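Local coordinates for C2 toxin component I (PDB 2J3X), which catalyses ADP-ribosylation, probably of actin, as the enzymatic component of the binary C2 toxin of Clostridium botulinum, at residues F332-T337 and I400-P405; Q139-F144 and F365-L369; F312-K316 and M416-V420; T58-S64 and I406-I410; F104-L109 and V160-V164. The protein carries 2 engineered substitutions. All coordinates share one frame. Residues are numbered along the deposited sequence.

Interaction 1: residues F332-T337 and I400-P405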
# COMPACT_ATOMS: atom_id res chain seq x y z
N PHE A 332 13.97 4.03 -11.46
CA PHE A 332 14.05 3.34 -10.17
C PHE A 332 13.02 2.20 -10.07
O PHE A 332 13.36 1.12 -9.59
CB PHE A 332 13.84 4.35 -9.00
CG PHE A 332 13.94 3.71 -7.65
CD1 PHE A 332 15.21 3.55 -7.04
CD2 PHE A 332 12.78 3.28 -6.96
CE1 PHE A 332 15.34 2.95 -5.80
CE2 PHE A 332 12.90 2.67 -5.67
CZ PHE A 332 14.17 2.46 -5.11
N ILE A 333 11.80 2.47 -10.50
CA ILE A 333 10.72 1.47 -10.44
C ILE A 333 11.09 0.29 -11.33
O ILE A 333 10.98 -0.89 -10.91
CB ILE A 333 9.38 2.09 -10.83
CG1 ILE A 333 8.96 3.09 -9.75
CG2 ILE A 333 8.28 0.98 -11.07
CD1 ILE A 333 7.92 4.16 -10.20
N ASP A 334 11.60 0.59 -12.53
CA ASP A 334 11.91 -0.50 -13.49
C ASP A 334 13.05 -1.38 -12.99
O ASP A 334 13.04 -2.63 -13.13
CB ASP A 334 12.21 0.07 -14.87
CG ASP A 334 10.95 0.54 -15.58
OD1 ASP A 334 9.84 0.48 -15.00
OD2 ASP A 334 11.09 0.99 -16.72
N LYS A 335 14.06 -0.73 -12.40
CA LYS A 335 15.19 -1.48 -11.88
C LYS A 335 14.84 -2.32 -10.66
O LYS A 335 15.26 -3.49 -10.53
CB LYS A 335 16.35 -0.53 -11.54
CG LYS A 335 17.50 -1.27 -10.89
CD LYS A 335 18.67 -0.36 -10.69
CE LYS A 335 19.72 -1.14 -9.92
NZ LYS A 335 20.95 -0.28 -9.63
N TRP A 336 14.09 -1.74 -9.73
CA TRP A 336 14.01 -2.34 -8.38
C TRP A 336 12.81 -3.22 -8.17
O TRP A 336 12.77 -4.01 -7.23
CB TRP A 336 14.09 -1.26 -7.27
CG TRP A 336 15.54 -0.77 -7.15
CD1 TRP A 336 16.12 0.30 -7.79
CD2 TRP A 336 16.58 -1.40 -6.42
NE1 TRP A 336 17.48 0.36 -7.49
CE2 TRP A 336 17.77 -0.65 -6.62
CE3 TRP A 336 16.61 -2.51 -5.56
CZ2 TRP A 336 18.96 -1.00 -6.03
CZ3 TRP A 336 17.80 -2.85 -4.95
CH2 TRP A 336 18.97 -2.11 -5.22
N THR A 337 11.81 -3.08 -9.04
CA THR A 337 10.68 -4.00 -8.93
C THR A 337 11.25 -5.40 -9.15
O THR A 337 11.90 -5.67 -10.18
CB THR A 337 9.59 -3.67 -9.97
OG1 THR A 337 9.12 -2.34 -9.76
CG2 THR A 337 8.37 -4.63 -9.78
N ILE A 400 10.92 -7.00 -3.38
CA ILE A 400 10.06 -5.94 -3.81
C ILE A 400 9.16 -6.39 -4.91
O ILE A 400 9.64 -6.95 -5.91
CB ILE A 400 10.93 -4.75 -4.37
CG1 ILE A 400 11.86 -4.32 -3.21
CG2 ILE A 400 10.06 -3.62 -4.85
CD1 ILE A 400 12.95 -3.22 -3.64
N PHE A 401 7.87 -6.16 -4.74
CA PHE A 401 6.95 -6.52 -5.81
C PHE A 401 6.18 -5.35 -6.40
O PHE A 401 5.51 -5.52 -7.43
CB PHE A 401 6.05 -7.71 -5.34
CG PHE A 401 5.06 -7.32 -4.28
CD1 PHE A 401 3.80 -6.70 -4.65
CD2 PHE A 401 5.35 -7.53 -2.92
CE1 PHE A 401 2.87 -6.31 -3.63
CE2 PHE A 401 4.41 -7.13 -1.89
CZ PHE A 401 3.20 -6.51 -2.26
N ARG A 402 6.27 -4.15 -5.81
CA ARG A 402 5.69 -2.98 -6.47
C ARG A 402 6.25 -1.75 -5.79
O ARG A 402 6.59 -1.79 -4.60
CB ARG A 402 4.15 -2.99 -6.28
CG ARG A 402 3.44 -1.86 -7.02
CD ARG A 402 1.88 -2.01 -6.84
NE ARG A 402 1.50 -1.74 -5.44
CZ ARG A 402 0.30 -1.30 -5.03
NH1 ARG A 402 -0.71 -1.14 -5.90
NH2 ARG A 402 0.12 -1.00 -3.73
N ILE A 403 6.37 -0.68 -6.55
CA ILE A 403 6.90 0.58 -6.06
C ILE A 403 6.00 1.63 -6.61
O ILE A 403 5.81 1.77 -7.84
CB ILE A 403 8.37 0.83 -6.57
CG1 ILE A 403 9.28 -0.26 -6.04
CG2 ILE A 403 8.88 2.21 -6.03
CD1 ILE A 403 10.60 -0.37 -6.87
N THR A 404 5.43 2.40 -5.68
CA THR A 404 4.45 3.42 -6.01
C THR A 404 4.95 4.84 -5.68
O THR A 404 5.23 5.12 -4.52
CB THR A 404 3.18 3.17 -5.14
OG1 THR A 404 2.66 1.86 -5.49
CG2 THR A 404 2.14 4.20 -5.53
N PRO A 405 5.01 5.73 -6.67
CA PRO A 405 5.47 7.13 -6.33
C PRO A 405 4.37 7.89 -5.58
O PRO A 405 3.17 7.71 -5.88
CB PRO A 405 5.64 7.81 -7.71
CG PRO A 405 5.45 6.73 -8.72
CD PRO A 405 4.67 5.59 -8.09
O HOH W 1 6.41 -1.66 -9.30

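Interaction 2: residues Q139-F144 and F365-L369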
# COMPACT_ATOMS: atom_id res chain seq x y z
N GLN A 139 -0.84 -12.53 -5.38
CA GLN A 139 -0.15 -11.39 -4.81
C GLN A 139 -1.20 -10.37 -4.41
O GLN A 139 -2.34 -10.43 -4.90
CB GLN A 139 0.81 -10.76 -5.86
CG GLN A 139 1.62 -9.57 -5.28
CD GLN A 139 2.42 -9.98 -4.06
OE1 GLN A 139 1.95 -9.86 -2.93
NE2 GLN A 139 3.61 -10.52 -4.30
N GLU A 140 -0.88 -9.46 -3.50
CA GLU A 140 -1.91 -8.53 -3.00
C GLU A 140 -1.48 -7.10 -3.23
O GLU A 140 -0.38 -6.67 -2.78
CB GLU A 140 -2.14 -8.79 -1.52
CG GLU A 140 -3.28 -7.95 -0.92
CD GLU A 140 -3.66 -8.44 0.46
OE1 GLU A 140 -2.77 -8.92 1.21
OE2 GLU A 140 -4.85 -8.34 0.81
N TYR A 141 -2.31 -6.35 -3.95
CA TYR A 141 -1.94 -5.00 -4.42
C TYR A 141 -2.89 -3.97 -3.86
O TYR A 141 -4.07 -3.93 -4.22
CB TYR A 141 -2.04 -4.96 -5.94
CG TYR A 141 -1.08 -5.93 -6.60
CD1 TYR A 141 0.27 -5.62 -6.77
CD2 TYR A 141 -1.56 -7.18 -7.09
CE1 TYR A 141 1.14 -6.53 -7.40
CE2 TYR A 141 -0.72 -8.08 -7.71
CZ TYR A 141 0.64 -7.75 -7.89
OH TYR A 141 1.48 -8.65 -8.51
N THR A 142 -2.39 -3.09 -2.99
CA THR A 142 -3.27 -2.15 -2.33
C THR A 142 -3.52 -0.89 -3.16
O THR A 142 -2.58 -0.26 -3.70
CB THR A 142 -2.61 -1.74 -0.97
OG1 THR A 142 -2.27 -2.95 -0.28
CG2 THR A 142 -3.55 -0.84 -0.11
N LYS A 143 -4.80 -0.47 -3.21
CA LYS A 143 -5.18 0.80 -3.76
C LYS A 143 -5.24 1.80 -2.59
O LYS A 143 -6.15 1.77 -1.79
CB LYS A 143 -6.55 0.69 -4.45
CG LYS A 143 -6.91 2.00 -5.22
CD LYS A 143 -6.27 2.04 -6.61
CE LYS A 143 -6.69 3.31 -7.36
NZ LYS A 143 -5.94 3.23 -8.66
N PHE A 144 -4.20 2.63 -2.46
CA PHE A 144 -4.15 3.54 -1.32
C PHE A 144 -5.25 4.59 -1.33
O PHE A 144 -5.76 4.95 -0.26
CB PHE A 144 -2.77 4.21 -1.27
CG PHE A 144 -1.65 3.23 -1.19
CD1 PHE A 144 -1.47 2.40 -0.06
CD2 PHE A 144 -0.75 3.13 -2.26
CE1 PHE A 144 -0.37 1.48 -0.01
CE2 PHE A 144 0.33 2.23 -2.23
CZ PHE A 144 0.51 1.39 -1.11
N PHE A 365 9.81 1.49 2.86
CA PHE A 365 9.52 0.06 2.75
C PHE A 365 8.22 -0.23 3.45
O PHE A 365 8.07 0.09 4.63
CB PHE A 365 10.59 -0.83 3.32
CG PHE A 365 11.76 -1.01 2.38
CD1 PHE A 365 11.72 -1.96 1.37
CD2 PHE A 365 12.86 -0.17 2.48
CE1 PHE A 365 12.83 -2.13 0.49
CE2 PHE A 365 13.96 -0.34 1.60
CZ PHE A 365 13.92 -1.32 0.61
N ARG A 366 7.28 -0.75 2.66
CA ARG A 366 5.95 -1.15 3.17
C ARG A 366 6.06 -2.68 3.21
O ARG A 366 5.83 -3.38 2.22
CB ARG A 366 4.86 -0.58 2.21
CG ARG A 366 3.42 -1.03 2.67
CD ARG A 366 2.36 -0.26 1.95
NE ARG A 366 1.03 -0.76 2.36
CZ ARG A 366 0.26 -1.57 1.62
NH1 ARG A 366 0.65 -1.94 0.40
NH2 ARG A 366 -0.95 -1.97 2.12
N LEU A 367 6.46 -3.22 4.37
CA LEU A 367 6.89 -4.61 4.47
C LEU A 367 5.70 -5.46 4.90
O LEU A 367 5.10 -5.17 5.92
CB LEU A 367 7.97 -4.78 5.58
CG LEU A 367 9.21 -3.93 5.25
CD1 LEU A 367 10.18 -3.96 6.41
CD2 LEU A 367 9.86 -4.46 3.95
N ARG A 368 5.38 -6.50 4.15
CA ARG A 368 4.39 -7.46 4.63
C ARG A 368 5.05 -8.42 5.61
O ARG A 368 5.94 -9.19 5.23
CB ARG A 368 3.74 -8.20 3.44
CG ARG A 368 2.72 -9.32 3.93
CD ARG A 368 2.24 -10.13 2.68
NE ARG A 368 1.68 -9.17 1.70
CZ ARG A 368 1.76 -9.27 0.36
NH1 ARG A 368 2.37 -10.27 -0.21
NH2 ARG A 368 1.24 -8.29 -0.42
N LEU A 369 4.60 -8.38 6.87
CA LEU A 369 5.12 -9.31 7.86
C LEU A 369 4.15 -10.45 7.92
O LEU A 369 3.06 -10.28 8.40
CB LEU A 369 5.20 -8.62 9.25
CG LEU A 369 6.07 -7.33 9.23
CD1 LEU A 369 6.24 -6.75 10.69
CD2 LEU A 369 7.45 -7.53 8.54
O HOH W 2 0.38 -4.03 -2.01

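Interaction 3: residues F312-K316 and M416-V420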
# COMPACT_ATOMS: atom_id res chain seq x y z
N PHE A 312 20.01 11.25 -2.61
CA PHE A 312 19.38 11.07 -3.90
C PHE A 312 17.99 11.69 -3.86
O PHE A 312 17.23 11.41 -2.93
CB PHE A 312 19.23 9.56 -4.21
CG PHE A 312 18.56 9.31 -5.54
CD1 PHE A 312 17.14 9.27 -5.63
CD2 PHE A 312 19.32 9.14 -6.68
CE1 PHE A 312 16.52 9.09 -6.86
CE2 PHE A 312 18.72 8.93 -7.90
CZ PHE A 312 17.31 8.92 -8.01
N SER A 313 17.62 12.47 -4.87
CA SER A 313 16.27 13.07 -4.86
C SER A 313 15.52 12.75 -6.12
O SER A 313 16.11 12.74 -7.24
CB SER A 313 16.38 14.61 -4.74
OG SER A 313 15.11 15.25 -4.87
N PHE A 314 14.19 12.60 -5.97
CA PHE A 314 13.30 12.44 -7.11
C PHE A 314 12.65 13.72 -7.61
O PHE A 314 11.79 13.69 -8.51
CB PHE A 314 12.18 11.43 -6.71
CG PHE A 314 12.63 10.00 -6.61
CD1 PHE A 314 12.91 9.25 -7.77
CD2 PHE A 314 12.71 9.39 -5.37
CE1 PHE A 314 13.30 7.91 -7.70
CE2 PHE A 314 13.09 8.04 -5.28
CZ PHE A 314 13.36 7.30 -6.48
N ASP A 315 13.01 14.85 -7.00
CA ASP A 315 12.39 16.12 -7.37
C ASP A 315 13.33 16.97 -8.21
O ASP A 315 14.54 16.92 -7.98
CB ASP A 315 12.05 16.87 -6.10
CG ASP A 315 10.86 16.22 -5.38
OD1 ASP A 315 9.78 16.19 -6.02
OD2 ASP A 315 11.05 15.72 -4.27
N LYS A 316 12.73 17.76 -9.10
CA LYS A 316 13.48 18.73 -9.91
C LYS A 316 12.73 20.07 -9.88
O LYS A 316 11.55 20.14 -9.47
CB LYS A 316 13.66 18.21 -11.34
CG LYS A 316 12.36 18.05 -12.10
CD LYS A 316 12.51 17.51 -13.54
CE LYS A 316 11.15 17.66 -14.27
NZ LYS A 316 11.18 17.39 -15.78
N MET A 416 7.68 16.37 -0.79
CA MET A 416 8.82 15.64 -1.31
C MET A 416 8.29 14.42 -2.10
O MET A 416 7.39 13.71 -1.61
CB MET A 416 9.74 15.24 -0.14
CG MET A 416 11.00 14.56 -0.59
SD MET A 416 12.04 14.00 0.78
CE MET A 416 11.74 15.35 1.85
N THR A 417 8.84 14.19 -3.28
CA THR A 417 8.52 12.95 -4.00
C THR A 417 9.22 11.81 -3.27
O THR A 417 10.45 11.80 -3.01
CB THR A 417 8.94 13.00 -5.48
OG1 THR A 417 8.27 14.09 -6.12
CG2 THR A 417 8.55 11.73 -6.19
N GLN A 418 8.41 10.82 -2.96
CA GLN A 418 8.89 9.63 -2.26
C GLN A 418 8.30 8.40 -2.90
O GLN A 418 7.46 8.50 -3.78
CB GLN A 418 8.50 9.65 -0.78
CG GLN A 418 8.85 11.02 -0.10
CD GLN A 418 8.86 10.96 1.41
OE1 GLN A 418 8.09 10.22 2.03
NE2 GLN A 418 9.67 11.81 2.04
N VAL A 419 8.78 7.23 -2.49
CA VAL A 419 8.27 5.98 -3.13
C VAL A 419 7.89 5.02 -2.04
O VAL A 419 8.69 4.77 -1.08
CB VAL A 419 9.33 5.35 -4.09
CG1 VAL A 419 9.49 6.19 -5.43
CG2 VAL A 419 10.70 5.06 -3.34
N VAL A 420 6.71 4.38 -2.23
CA VAL A 420 6.29 3.32 -1.31
C VAL A 420 6.63 1.97 -1.93
O VAL A 420 6.13 1.64 -3.01
CB VAL A 420 4.74 3.46 -1.10
CG1 VAL A 420 4.19 2.31 -0.21
CG2 VAL A 420 4.45 4.87 -0.47
O HOH W 3 12.34 13.38 -3.75

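Interaction 4: residues T58-S64 and I406-I410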
# COMPACT_ATOMS: atom_id res chain seq x y z
N THR A 58 -3.71 9.43 -1.06
CA THR A 58 -2.56 8.49 -0.89
C THR A 58 -1.44 9.20 -0.12
O THR A 58 -0.87 8.62 0.81
CB THR A 58 -2.08 8.09 -2.26
OG1 THR A 58 -3.12 7.31 -2.89
CG2 THR A 58 -0.81 7.23 -2.18
N ASP A 59 -1.09 10.41 -0.56
CA ASP A 59 -0.00 11.18 0.06
C ASP A 59 -0.11 11.27 1.59
O ASP A 59 0.89 11.09 2.31
CB ASP A 59 -0.02 12.64 -0.47
CG ASP A 59 0.24 12.72 -1.95
OD1 ASP A 59 0.74 11.77 -2.57
OD2 ASP A 59 -0.14 13.78 -2.51
N ILE A 60 -1.31 11.56 2.08
CA ILE A 60 -1.52 11.72 3.53
C ILE A 60 -1.34 10.48 4.36
O ILE A 60 -1.03 10.61 5.55
CB ILE A 60 -2.85 12.42 3.85
CG1 ILE A 60 -4.02 11.54 3.38
CG2 ILE A 60 -2.89 13.84 3.14
CD1 ILE A 60 -5.38 12.22 3.45
N LEU A 61 -1.47 9.27 3.76
CA LEU A 61 -1.21 8.03 4.52
C LEU A 61 0.30 7.91 4.87
O LEU A 61 0.71 7.13 5.73
CB LEU A 61 -1.59 6.80 3.66
CG LEU A 61 -3.03 6.81 3.12
CD1 LEU A 61 -3.14 5.46 2.26
CD2 LEU A 61 -3.97 6.79 4.26
N PHE A 62 1.13 8.65 4.09
CA PHE A 62 2.60 8.56 4.16
C PHE A 62 3.20 9.94 4.47
O PHE A 62 4.27 10.30 3.96
CB PHE A 62 3.17 7.98 2.85
CG PHE A 62 2.59 6.61 2.53
CD1 PHE A 62 2.90 5.49 3.34
CD2 PHE A 62 1.60 6.50 1.53
CE1 PHE A 62 2.25 4.20 3.04
CE2 PHE A 62 0.96 5.26 1.28
CZ PHE A 62 1.30 4.15 2.02
N SER A 63 2.45 10.71 5.27
CA SER A 63 2.91 11.97 5.83
C SER A 63 2.78 11.89 7.34
O SER A 63 1.90 11.16 7.87
CB SER A 63 2.06 13.11 5.28
OG SER A 63 2.12 13.17 3.85
N SER A 64 3.64 12.60 8.07
CA SER A 64 3.62 12.50 9.54
C SER A 64 2.29 13.05 10.16
O SER A 64 1.67 13.97 9.59
CB SER A 64 4.79 13.27 10.20
OG SER A 64 4.54 14.67 10.10
N ILE A 406 4.76 8.78 -4.67
CA ILE A 406 3.82 9.61 -3.97
C ILE A 406 4.44 10.96 -3.76
O ILE A 406 5.65 11.14 -4.00
CB ILE A 406 3.47 9.03 -2.57
CG1 ILE A 406 4.73 8.98 -1.66
CG2 ILE A 406 2.83 7.62 -2.69
CD1 ILE A 406 4.39 8.84 -0.16
N THR A 407 3.65 11.90 -3.26
CA THR A 407 4.22 13.16 -2.85
C THR A 407 3.93 13.31 -1.38
O THR A 407 2.77 13.63 -1.04
CB THR A 407 3.52 14.32 -3.61
OG1 THR A 407 3.62 14.13 -5.03
CG2 THR A 407 4.10 15.67 -3.21
N SER A 408 4.94 13.16 -0.51
CA SER A 408 4.71 13.24 0.95
C SER A 408 4.69 14.71 1.40
O SER A 408 5.45 15.54 0.85
CB SER A 408 5.79 12.51 1.72
OG SER A 408 5.55 12.45 3.14
N ILE A 409 3.84 15.02 2.37
CA ILE A 409 3.76 16.39 2.86
C ILE A 409 4.57 16.49 4.11
O ILE A 409 4.28 15.78 5.09
CB ILE A 409 2.29 16.80 3.11
CG1 ILE A 409 1.57 16.95 1.76
CG2 ILE A 409 2.27 18.13 3.83
CD1 ILE A 409 0.64 15.88 1.48
N ILE A 410 5.65 17.30 4.09
CA ILE A 410 6.63 17.27 5.18
C ILE A 410 6.23 18.34 6.16
O ILE A 410 6.26 18.12 7.38
CB ILE A 410 8.12 17.50 4.66
CG1 ILE A 410 8.46 16.57 3.46
CG2 ILE A 410 9.12 17.33 5.77
CD1 ILE A 410 8.41 15.05 3.73
O HOH W 4 5.64 13.99 6.65
O HOH W 5 6.76 15.59 8.55

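Interaction 5: residues F104-L109 and V160-V164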
# COMPACT_ATOMS: atom_id res chain seq x y z
N PHE A 104 -7.23 -0.50 -11.68
CA PHE A 104 -5.78 -0.85 -11.56
C PHE A 104 -5.18 -0.87 -12.94
O PHE A 104 -5.71 -1.58 -13.82
CB PHE A 104 -5.50 -2.21 -10.92
CG PHE A 104 -5.60 -2.21 -9.45
CD1 PHE A 104 -6.86 -2.32 -8.81
CD2 PHE A 104 -4.44 -2.21 -8.69
CE1 PHE A 104 -6.94 -2.34 -7.42
CE2 PHE A 104 -4.52 -2.18 -7.31
CZ PHE A 104 -5.75 -2.26 -6.67
N THR A 105 -4.07 -0.14 -13.13
CA THR A 105 -3.25 -0.26 -14.35
C THR A 105 -2.19 -1.32 -14.19
O THR A 105 -1.94 -1.78 -13.05
CB THR A 105 -2.51 1.08 -14.64
OG1 THR A 105 -1.67 1.35 -13.53
CG2 THR A 105 -3.53 2.22 -14.76
N PRO A 106 -1.53 -1.74 -15.30
CA PRO A 106 -0.41 -2.68 -15.11
C PRO A 106 0.63 -2.19 -14.10
O PRO A 106 1.05 -2.98 -13.27
CB PRO A 106 0.21 -2.81 -16.51
CG PRO A 106 -1.00 -2.54 -17.46
CD PRO A 106 -1.82 -1.48 -16.74
N LYS A 107 0.99 -0.90 -14.14
CA LYS A 107 2.04 -0.43 -13.18
C LYS A 107 1.60 -0.65 -11.74
O LYS A 107 2.43 -0.99 -10.89
CB LYS A 107 2.36 1.08 -13.34
CG LYS A 107 3.28 1.37 -14.48
CD LYS A 107 3.25 2.86 -14.79
CE LYS A 107 4.18 3.15 -15.99
NZ LYS A 107 4.53 4.61 -16.20
N GLU A 108 0.30 -0.46 -11.46
CA GLU A 108 -0.25 -0.68 -10.11
C GLU A 108 -0.36 -2.14 -9.68
O GLU A 108 -0.71 -2.43 -8.52
CB GLU A 108 -1.63 -0.01 -10.01
CG GLU A 108 -1.59 1.48 -10.23
CD GLU A 108 -2.97 2.08 -10.07
OE1 GLU A 108 -3.80 1.88 -10.97
OE2 GLU A 108 -3.23 2.71 -9.02
N LEU A 109 -0.13 -3.07 -10.63
CA LEU A 109 0.00 -4.49 -10.34
C LEU A 109 1.48 -4.87 -10.38
O LEU A 109 1.80 -6.03 -10.48
CB LEU A 109 -0.80 -5.32 -11.38
CG LEU A 109 -2.29 -5.01 -11.38
CD1 LEU A 109 -2.95 -5.69 -12.59
CD2 LEU A 109 -2.99 -5.48 -10.08
N VAL A 160 -5.25 0.52 -22.14
CA VAL A 160 -4.70 -0.16 -20.95
C VAL A 160 -4.99 -1.65 -21.18
O VAL A 160 -6.14 -2.02 -21.33
CB VAL A 160 -5.39 0.35 -19.67
CG1 VAL A 160 -4.92 -0.47 -18.43
CG2 VAL A 160 -5.09 1.89 -19.45
N PRO A 161 -3.93 -2.48 -21.33
CA PRO A 161 -4.09 -3.85 -21.82
C PRO A 161 -4.50 -4.89 -20.76
O PRO A 161 -4.52 -6.06 -21.07
CB PRO A 161 -2.70 -4.17 -22.38
CG PRO A 161 -1.78 -3.39 -21.45
CD PRO A 161 -2.49 -2.09 -21.26
N VAL A 162 -4.78 -4.44 -19.54
CA VAL A 162 -5.37 -5.34 -18.51
C VAL A 162 -6.69 -4.79 -18.03
O VAL A 162 -6.92 -3.55 -18.00
CB VAL A 162 -4.41 -5.56 -17.30
CG1 VAL A 162 -3.05 -6.04 -17.84
CG2 VAL A 162 -4.32 -4.29 -16.45
N ILE A 163 -7.57 -5.70 -17.62
CA ILE A 163 -8.90 -5.34 -17.07
C ILE A 163 -8.97 -6.15 -15.78
O ILE A 163 -8.70 -7.32 -15.80
CB ILE A 163 -10.05 -5.74 -18.03
CG1 ILE A 163 -10.03 -4.90 -19.32
CG2 ILE A 163 -11.42 -5.49 -17.38
CD1 ILE A 163 -10.82 -5.60 -20.40
N VAL A 164 -9.31 -5.50 -14.65
CA VAL A 164 -9.46 -6.20 -13.42
C VAL A 164 -10.90 -6.19 -12.98
O VAL A 164 -11.42 -5.12 -12.70
CB VAL A 164 -8.55 -5.52 -12.32
CG1 VAL A 164 -8.61 -6.30 -11.00
CG2 VAL A 164 -7.08 -5.45 -12.85
O HOH W 6 -7.35 -1.89 -15.70

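Interaction 1: residues F332-T337 and I400-P405
Helix 332-336 and strand 400-405 run almost exactly antiparallel (173° between their directions), with a closest axis approach of 8.4 Å, so that apolar side chains fill the space between them. I403 does most of this work. Its beta-branched side chain points toward the helix and fills the gap with both branches: CD1 lies 3.6 Å from W336 CB and 4.0 Å from F332 CE2, while its CG2 meets I333 CG1 at 3.8 Å. I400 sits next to the helix end, its CB 3.5 Å from W336 O and its CD1 4.2 Å from W336 CE3; at the other end I333 CD1 touches the ring of P405 at CG (3.9 Å). This is alpha-on-beta packing in the C-terminal ADP-ribosyltransferase unit: I400 and I403 both point toward the helix although three residues apart, because F401 and R402 form a classic beta bulge opposite D422 that shifts the usual alternation. The polar part depends on T337, the residue that leaves the helix. Its hydroxyl can donate and accept at once: OG1 donates to I333 O at 2.6 Å and accepts a 2.8 Å bond from a water, which in turn accepts from I403 N at 2.9 Å.

Interaction 2: residues Q139-F144 and F365-L369
Two arginines reach from strand 365-369 to residues 139-144, the CA atoms being 10.0 Å apart for E140 and R368 and 10.8 Å for T142 and R366. R368 gives both terminal nitrogens to Q139 OE1, NH1 at 2.8 Å and NH2 at 3.0 Å, and the same oxygen accepts E140 N at 2.9 Å. The other end of the amide, Q139 NE2, donates to E424, while R368 NE pairs with E218. R366 offers NH2 (2.9 Å) and, weakly, NH1 (3.2 Å) to T142 OG1, whose strongest partner is S192. D422 takes R366 NH1 and D220 takes R366 NE in salt bridges. A water completes the network: it donates to E140 O at 2.9 Å and accepts from T142 N (3.1 Å) and R366 NH1 (3.2 Å). F144 brings the edge of its ring over one face of the R366 guanidinium, F144 CE1 lying 3.5 Å from R366 CZ. Arginine suits this place, since its long side chain spans the gap and serves several acceptors at once. The arrangement is a buried polar interface between the two ADP-ribosyltransferase-like domains, the tandem architecture of binary-toxin enzymes of this kind.

Interaction 3: residues F312-K316 and M416-V420
The two segments approach without pairing as strands: F314 and T417 are the nearest residues, with CA atoms 5.7 Å apart. Residues 416-420 are extended, whereas 312-316 bends at F314 (phi -95°, psi 3°) just before strand 315-318 begins. An ST turn shapes this bend, S313 OG accepting D315 N at 3.0 Å. On strand 416-420 the side chains alternate, T417 and V419 toward the bend and Q418 away from it, where R300 and S359 bind its amide. M416 and Q418 make their main-chain bonds with S408 and I406 of the neighbouring strand 397-411 in the mixed sheet of the C-terminal ADP-ribosyltransferase domain. On the other edge V419 pairs with R362, next to the start of strand 363-369, and at T417 the bend takes over. D315 stands in for a strand neighbour there: its OD2 accepts T417 N at 2.9 Å and its OD1 accepts T417 OG1 at 2.6 Å, a two-pronged grip for which a short, forked carboxylate beside a threonine is well suited. A water donates to T417 O (2.6 Å) and D315 OD2 (2.7 Å) and accepts F314 N at 3.0 Å. F314 supplies the apolar part. Its CB touches T417 CG2 at 3.7 Å, and V419 CG1 lies over one face of the ring, 4.1 Å from CE2; L329 of helix 326-336 also packs against this phenylalanine.

Interaction 4: residues T58-S64 and I406-I410
I406, D59 and I409 lose the most surface where helix 47-59 and the turn after it, in the N-terminal part of the chain, dock on strand 397-411 of the C-terminal ADP-ribosyltransferase domain. I406 points toward the turn as an apolar plug: its CD1 reaches F62 CB at 3.4 Å and its CG2 meets T58 CG2 at 3.7 Å, a branched side chain filling the space between two residues four positions apart. The ring of F62 meets that of F144 edge-to-face. D59 combines two roles. Its carboxylate bonds the strand, OD1 accepting T407 N at 3.0 Å, while its CB packs against I409 CD1 at 3.8 Å. I409 adds to the apolar surface, its CD1 4.4 Å from I60 CG2, close to the helices 65-73 and 77-90 that pack against I60. Its backbone is held too, since I409 N donates to S63 OG at 2.9 Å, and S63 OG passes its own proton to D59 O at 2.9 Å, so that one serine hydroxyl ties strand and turn together. S64, the N-cap of helix 65-73, directs its OG to A67 N and is linked through a water to I410 O; a second water joins S64 N to I409 O. Between these bonds, S408 sends its hydroxyl straight to the turn, with S408 OG donating to F62 O at 2.6 Å.

Interaction 5: residues F104-L109 and V160-V164
This is apolar packing in the N-terminal ADP-ribosyltransferase domain, where the loop that follows strand 98-102 folds over the beginning of strand 162-168. Strands 98-102 and 162-168 are antiparallel neighbours, with V164 bonded to V102; just past that pair the chains separate, and the CA atoms of F104 and V164 are 6.8 Å apart. A water fills the opening, donating to F104 O at 2.5 Å and to V162 O at 2.9 Å, and so satisfies two carbonyls that could not bond to each other. The side chains close the rest. P106 is the most covered: its CD lies 3.7 Å from V160 CG1 and 3.8 Å from V162 CG2, and its CG meets P161 CD at 4.1 Å. L109 uses CD1 against V162 CG2 (4.3 Å) and V164 CG2 (4.1 Å), while F104 CB touches V164 CG2 at 4.1 Å. V162 and V164, alternate residues of the strand, both point toward the loop, and their compact branched side chains leave room for P106 and L109. A tight turn shapes the loop, L109 N donating to P106 O at 2.9 Å, and E108 OE1 accepts T105 N at 3.0 Å; E108 OE2 forms a salt bridge with K143. With no direct polar bond between the segments, the contact rests on close apolar fit, its directional bonds lying within the loop and through the water.

Interactions 1 and 4 use strand 397-411 and interaction 3 its neighbour 414-426, the two strands being joined by main-chain bonds (T404 with V420, I406 with Q418, S408 with M416). Interactions 2 and 4 bridge the two halves of the chain, both are buried, and F144 and F62 meet where they touch. Interaction 2 is polar and arginine-centred, whereas interaction 4 mixes isoleucine packing with hydrogen bonds. Interactions 1 and 5, each within one domain and only partly buried, are mostly apolar with one bridging water apiece. Interaction 3 is also buried but stays within the C-terminal domain, combining one carboxylate with a packed phenylalanine. R402 connects three of them, bonding T142 of interaction 2 and E108 of interaction 5.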